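Nitrate reductase (Ulva prolifera, PDB 5YLY) catalyses the reduction of nitrate to nitrite, probably with NADH as electron donor, the first step of nitrate assimilation, its cytochrome b5 reductase domain carrying the FAD. Local coordinates at residues 178-191 with 211-225. Numbering follows the deposited sequence.
Sequences YQVMKAILSNPSDL and ELEALAKSHPDRVKI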
loop_
_atom_site.group_PDB
_atom_site.type_symbol
_atom_site.label_atom_id
_atom_site.label_comp_id
_atom_site.label_asym_id
_atom_site.label_seq_id
_atom_site.Cartn_x
_atom_site.Cartn_y
_atom_site.Cartn_z
ATOM N N TYR A 178 -0.457 4.213 1.273
ATOM C CA TYR A 178 0.262 4.839 2.392
ATOM C C TYR A 178 1.601 5.500 1.921
ATOM O O TYR A 178 1.921 6.621 2.315
ATOM C CB TYR A 178 0.495 3.759 3.450
ATOM C CG TYR A 178 1.046 4.262 4.760
ATOM C CD1 TYR A 178 0.350 5.197 5.525
ATOM C CD2 TYR A 178 2.268 3.809 5.240
ATOM C CE1 TYR A 178 0.851 5.654 6.749
ATOM C CE2 TYR A 178 2.753 4.219 6.490
ATOM C CZ TYR A 178 2.049 5.152 7.235
ATOM O OH TYR A 178 2.550 5.556 8.462
ATOM N N GLN A 179 2.322 4.842 1.028
ATOM C CA GLN A 179 3.587 5.372 0.512
ATOM C C GLN A 179 3.327 6.714 -0.247
ATOM O O GLN A 179 4.047 7.710 -0.042
ATOM C CB GLN A 179 4.237 4.346 -0.448
ATOM C CG GLN A 179 5.582 4.818 -1.014
ATOM C CD GLN A 179 5.850 4.162 -2.328
ATOM O OE1 GLN A 179 5.173 4.438 -3.309
ATOM N NE2 GLN A 179 6.776 3.216 -2.365
ATOM N N VAL A 180 2.280 6.730 -1.106
ATOM C CA VAL A 180 1.919 7.935 -1.877
ATOM C C VAL A 180 1.412 9.030 -0.933
ATOM O O VAL A 180 1.814 10.198 -1.071
ATOM C CB VAL A 180 0.910 7.591 -3.026
ATOM C CG1 VAL A 180 0.489 8.859 -3.795
ATOM C CG2 VAL A 180 1.534 6.593 -4.000
ATOM N N MET A 181 0.566 8.658 0.054
ATOM C CA MET A 181 0.040 9.635 1.026
ATOM C C MET A 181 1.191 10.311 1.763
ATOM O O MET A 181 1.224 11.524 1.860
ATOM C CB MET A 181 -0.862 8.924 2.071
ATOM C CG MET A 181 -2.141 8.401 1.469
ATOM S SD MET A 181 -3.005 7.372 2.708
ATOM C CE MET A 181 -3.634 8.701 3.773
ATOM N N LYS A 182 2.150 9.534 2.254
ATOM C CA LYS A 182 3.290 10.147 2.952
ATOM C C LYS A 182 4.145 11.035 2.039
ATOM O O LYS A 182 4.563 12.130 2.450
ATOM C CB LYS A 182 4.151 9.078 3.583
ATOM C CG LYS A 182 3.484 8.455 4.813
ATOM C CD LYS A 182 4.282 7.237 5.249
ATOM C CE LYS A 182 5.560 7.609 5.935
ATOM N NZ LYS A 182 6.373 6.399 6.193
ATOM N N ALA A 183 4.383 10.587 0.803
ATOM C CA ALA A 183 5.208 11.361 -0.148
ATOM C C ALA A 183 4.579 12.733 -0.424
ATOM O O ALA A 183 5.293 13.732 -0.536
ATOM C CB ALA A 183 5.351 10.595 -1.452
ATOM N N ILE A 184 3.239 12.787 -0.450
ATOM C CA ILE A 184 2.494 14.022 -0.709
ATOM C C ILE A 184 2.392 14.896 0.544
ATOM O O ILE A 184 2.611 16.103 0.479
ATOM C CB ILE A 184 1.069 13.675 -1.265
ATOM C CG1 ILE A 184 1.178 13.083 -2.696
ATOM C CG2 ILE A 184 0.151 14.911 -1.271
ATOM C CD1 ILE A 184 -0.168 12.536 -3.210
ATOM N N LEU A 185 1.988 14.297 1.643
ATOM C CA LEU A 185 1.701 15.065 2.855
ATOM C C LEU A 185 2.937 15.543 3.593
ATOM O O LEU A 185 2.891 16.587 4.248
ATOM C CB LEU A 185 0.751 14.248 3.778
ATOM C CG LEU A 185 -0.643 13.915 3.177
ATOM C CD1 LEU A 185 -1.397 12.958 4.049
ATOM C CD2 LEU A 185 -1.473 15.172 2.899
ATOM N N SER A 186 4.034 14.805 3.503
ATOM C CA SER A 186 5.293 15.178 4.187
ATOM C C SER A 186 6.151 16.144 3.346
ATOM O O SER A 186 7.227 16.591 3.779
ATOM C CB SER A 186 6.072 13.923 4.587
ATOM O OG SER A 186 6.750 13.404 3.451
ATOM N N ASN A 187 5.670 16.498 2.150
ATOM C CA ASN A 187 6.414 17.395 1.295
ATOM C C ASN A 187 5.945 18.822 1.580
ATOM O O ASN A 187 4.746 19.069 1.521
ATOM C CB ASN A 187 6.238 16.989 -0.175
ATOM C CG ASN A 187 7.156 17.775 -1.086
ATOM O OD1 ASN A 187 7.162 19.006 -1.117
ATOM N ND2 ASN A 187 7.937 17.084 -1.887
ATOM N N PRO A 188 6.848 19.749 1.954
ATOM C CA PRO A 188 6.403 21.118 2.324
ATOM C C PRO A 188 5.964 21.978 1.145
ATOM O O PRO A 188 5.527 23.110 1.390
ATOM C CB PRO A 188 7.646 21.712 3.005
ATOM C CG PRO A 188 8.770 21.027 2.384
ATOM C CD PRO A 188 8.314 19.609 2.103
ATOM N N SER A 189 6.130 21.474 -0.120
ATOM C CA SER A 189 5.785 22.199 -1.352
ATOM C C SER A 189 4.677 21.535 -2.200
ATOM O O SER A 189 4.391 21.992 -3.307
ATOM C CB SER A 189 7.027 22.382 -2.234
ATOM O OG SER A 189 8.072 23.070 -1.564
ATOM N N ASP A 190 4.067 20.482 -1.707
ATOM C CA ASP A 190 3.026 19.768 -2.456
ATOM C C ASP A 190 1.641 20.096 -1.844
ATOM O O ASP A 190 1.443 19.905 -0.647
ATOM C CB ASP A 190 3.318 18.257 -2.338
ATOM C CG ASP A 190 2.617 17.341 -3.330
ATOM O OD1 ASP A 190 1.570 17.726 -3.850
ATOM O OD2 ASP A 190 3.096 16.215 -3.529
ATOM N N LEU A 191 0.696 20.577 -2.667
ATOM C CA LEU A 191 -0.671 20.921 -2.210
ATOM C C LEU A 191 -1.736 19.950 -2.727
ATOM O O LEU A 191 -2.926 20.215 -2.587
ATOM C CB LEU A 191 -1.038 22.382 -2.551
ATOM C CG LEU A 191 -0.193 23.487 -1.868
ATOM C CD1 LEU A 191 -0.562 24.854 -2.415
ATOM C CD2 LEU A 191 -0.346 23.440 -0.347
ATOM N N GLU A 211 -1.790 5.219 12.428
ATOM C CA GLU A 211 -0.987 6.023 11.493
ATOM C C GLU A 211 -1.863 6.777 10.526
ATOM O O GLU A 211 -1.616 7.958 10.284
ATOM C CB GLU A 211 0.020 5.171 10.721
ATOM C CG GLU A 211 1.146 4.649 11.598
ATOM C CD GLU A 211 0.842 3.442 12.473
ATOM O OE1 GLU A 211 -0.272 2.874 12.399
ATOM O OE2 GLU A 211 1.740 3.066 13.254
ATOM N N LEU A 212 -2.894 6.106 9.982
ATOM C CA LEU A 212 -3.839 6.753 9.070
ATOM C C LEU A 212 -4.591 7.852 9.791
ATOM O O LEU A 212 -4.708 8.967 9.264
ATOM C CB LEU A 212 -4.821 5.741 8.477
ATOM C CG LEU A 212 -4.238 4.731 7.461
ATOM C CD1 LEU A 212 -5.287 3.659 7.123
ATOM C CD2 LEU A 212 -3.744 5.445 6.192
ATOM N N GLU A 213 -5.108 7.554 10.993
ATOM C CA GLU A 213 -5.814 8.571 11.774
ATOM C C GLU A 213 -4.913 9.780 12.100
ATOM O O GLU A 213 -5.380 10.909 12.020
ATOM C CB GLU A 213 -6.459 7.973 13.025
ATOM C CG GLU A 213 -7.671 7.112 12.650
ATOM C CD GLU A 213 -8.727 7.842 11.832
ATOM O OE1 GLU A 213 -9.353 8.772 12.387
ATOM O OE2 GLU A 213 -8.841 7.577 10.612
ATOM N N ALA A 214 -3.626 9.531 12.427
ATOM C CA ALA A 214 -2.677 10.613 12.744
ATOM C C ALA A 214 -2.396 11.488 11.505
ATOM O O ALA A 214 -2.250 12.700 11.655
ATOM C CB ALA A 214 -1.393 10.050 13.311
ATOM N N LEU A 215 -2.369 10.891 10.300
ATOM C CA LEU A 215 -2.196 11.660 9.055
ATOM C C LEU A 215 -3.399 12.555 8.813
ATOM O O LEU A 215 -3.233 13.721 8.461
ATOM C CB LEU A 215 -2.020 10.733 7.830
ATOM C CG LEU A 215 -0.650 10.117 7.577
ATOM C CD1 LEU A 215 -0.711 9.174 6.357
ATOM C CD2 LEU A 215 0.428 11.213 7.299
ATOM N N ALA A 216 -4.612 12.016 8.972
ATOM C CA ALA A 216 -5.851 12.777 8.770
ATOM C C ALA A 216 -5.924 13.926 9.812
ATOM O O ALA A 216 -6.276 15.064 9.464
ATOM C CB ALA A 216 -7.065 11.867 8.886
ATOM N N LYS A 217 -5.477 13.651 11.049
ATOM C CA LYS A 217 -5.460 14.651 12.118
ATOM C C LYS A 217 -4.418 15.768 11.852
ATOM O O LYS A 217 -4.687 16.935 12.154
ATOM C CB LYS A 217 -5.149 13.948 13.452
ATOM C CG LYS A 217 -5.386 14.811 14.682
ATOM C CD LYS A 217 -5.253 13.991 15.968
ATOM C CE LYS A 217 -5.286 14.831 17.223
ATOM N NZ LYS A 217 -6.665 15.254 17.538
ATOM N N SER A 218 -3.239 15.415 11.303
ATOM C CA SER A 218 -2.182 16.386 11.109
ATOM C C SER A 218 -2.228 17.093 9.712
ATOM O O SER A 218 -1.486 18.033 9.495
ATOM C CB SER A 218 -0.818 15.766 11.426
ATOM O OG SER A 218 -0.563 14.710 10.517
ATOM N N HIS A 219 -3.117 16.678 8.787
ATOM C CA HIS A 219 -3.267 17.394 7.496
ATOM C C HIS A 219 -4.790 17.435 7.218
ATOM O O HIS A 219 -5.243 16.925 6.182
ATOM C CB HIS A 219 -2.494 16.656 6.377
ATOM C CG HIS A 219 -1.074 16.374 6.723
ATOM N ND1 HIS A 219 -0.060 17.264 6.399
ATOM C CD2 HIS A 219 -0.534 15.301 7.339
ATOM C CE1 HIS A 219 1.055 16.708 6.826
ATOM N NE2 HIS A 219 0.817 15.542 7.424
ATOM N N PRO A 220 -5.598 18.051 8.123
ATOM C CA PRO A 220 -7.062 17.956 7.995
ATOM C C PRO A 220 -7.669 18.555 6.742
ATOM O O PRO A 220 -8.734 18.112 6.337
ATOM C CB PRO A 220 -7.570 18.676 9.259
ATOM C CG PRO A 220 -6.459 19.606 9.623
ATOM C CD PRO A 220 -5.256 18.748 9.386
ATOM N N ASP A 221 -7.000 19.551 6.132
ATOM C CA ASP A 221 -7.593 20.144 4.939
ATOM C C ASP A 221 -7.082 19.509 3.661
ATOM O O ASP A 221 -7.497 19.936 2.588
ATOM C CB ASP A 221 -7.347 21.662 4.917
ATOM C CG ASP A 221 -8.085 22.439 5.979
ATOM O OD1 ASP A 221 -8.929 21.848 6.669
ATOM O OD2 ASP A 221 -7.858 23.649 6.084
ATOM N N ARG A 222 -6.163 18.526 3.758
ATOM C CA ARG A 222 -5.555 17.906 2.574
ATOM C C ARG A 222 -5.939 16.441 2.390
ATOM O O ARG A 222 -5.785 15.914 1.302
ATOM C CB ARG A 222 -4.009 18.084 2.564
ATOM C CG ARG A 222 -3.620 19.502 2.110
ATOM C CD ARG A 222 -2.519 19.498 1.072
ATOM N NE ARG A 222 -1.210 19.425 1.736
ATOM C CZ ARG A 222 -0.257 18.609 1.352
ATOM N NH1 ARG A 222 -0.409 17.878 0.259
ATOM N NH2 ARG A 222 0.886 18.548 2.032
ATOM N N VAL A 223 -6.460 15.802 3.425
ATOM C CA VAL A 223 -6.818 14.380 3.310
ATOM C C VAL A 223 -8.050 14.049 4.132
ATOM O O VAL A 223 -8.290 14.666 5.186
ATOM C CB VAL A 223 -5.577 13.485 3.684
ATOM C CG1 VAL A 223 -5.174 13.641 5.153
ATOM C CG2 VAL A 223 -5.813 12.005 3.341
ATOM N N LYS A 224 -8.846 13.097 3.628
ATOM C CA LYS A 224 -9.954 12.473 4.361
ATOM C C LYS A 224 -9.821 10.980 4.179
ATOM O O LYS A 224 -9.410 10.509 3.101
ATOM C CB LYS A 224 -11.325 12.936 3.889
ATOM C CG LYS A 224 -11.625 14.377 4.285
ATOM C CD LYS A 224 -13.089 14.745 3.964
ATOM C CE LYS A 224 -13.322 16.228 4.132
ATOM N NZ LYS A 224 -13.099 16.667 5.536
ATOM N N ILE A 225 -10.152 10.228 5.236
ATOM C CA ILE A 225 -10.084 8.772 5.178
ATOM C C ILE A 225 -11.435 8.206 5.594
ATOM O O ILE A 225 -12.004 8.645 6.604
ATOM C CB ILE A 225 -8.911 8.225 6.034
ATOM C CG1 ILE A 225 -7.526 8.772 5.550
ATOM C CG2 ILE A 225 -8.900 6.679 6.034
ATOM C CD1 ILE A 225 -6.481 8.713 6.535
#
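Leu185 meets Leu215, His219 and Val223 where two neighbouring helices of the NAD-binding, Rossmann-like domain end on one face of its parallel sheet. Helices 178-185 and 211-218 run in nearly the same direction, 27° apart, as expected of successive β-α-β crossovers, and strand 223-225 runs back roughly antiparallel to helix 178-185. Leu185 CD1 touches both Val223 CG1 and Leu215 CD2, while CD2 packs on CB of His219 and of Arg222. Leu185 CB sits almost centrally over the His219 imidazole, 3.8 Å from the ring centroid and only 6° off the normal, a CH-pi contact; Leu215 O lies in plane at the ring's edge.

Farther back along the helix, the bend of Met181 at chi3 brings CE among Leu215 CD1, Val223 CG2 and Ile225 CD1, leaving Met181 SD 4.0 Å from Leu212 CD2. Tyr178, whose neighbour Thr175 probably binds FAD, swings its ring toward helix 211-218 with CG anti to the backbone N (chi1 -172°). CE1 approaches Leu215 CD1, and Tyr178 OH rests against the aliphatic CB of Glu211 at 3.4 Å, while Lys182 CD lies over one ring face, near its rim.

At the other end, Arg222, bent at chi2 and chi3, slides its guanidinium between Leu185 CD2 on one face and the Asp190 carbonyl on the other. Asp190 O is 2.9 Å from Arg222 NH1 but badly angled for a hydrogen bond; NH1 instead donates to Thr192 O, and Asp190 OD2 and OD1 are hydrogen-bonded to Tyr147 OH and Thr192 OG1, respectively. Ile184 O lies at the guanidinium edge, in its plane, and accepts a weak hydrogen bond from Arg222 NH2, 3.4 Å long.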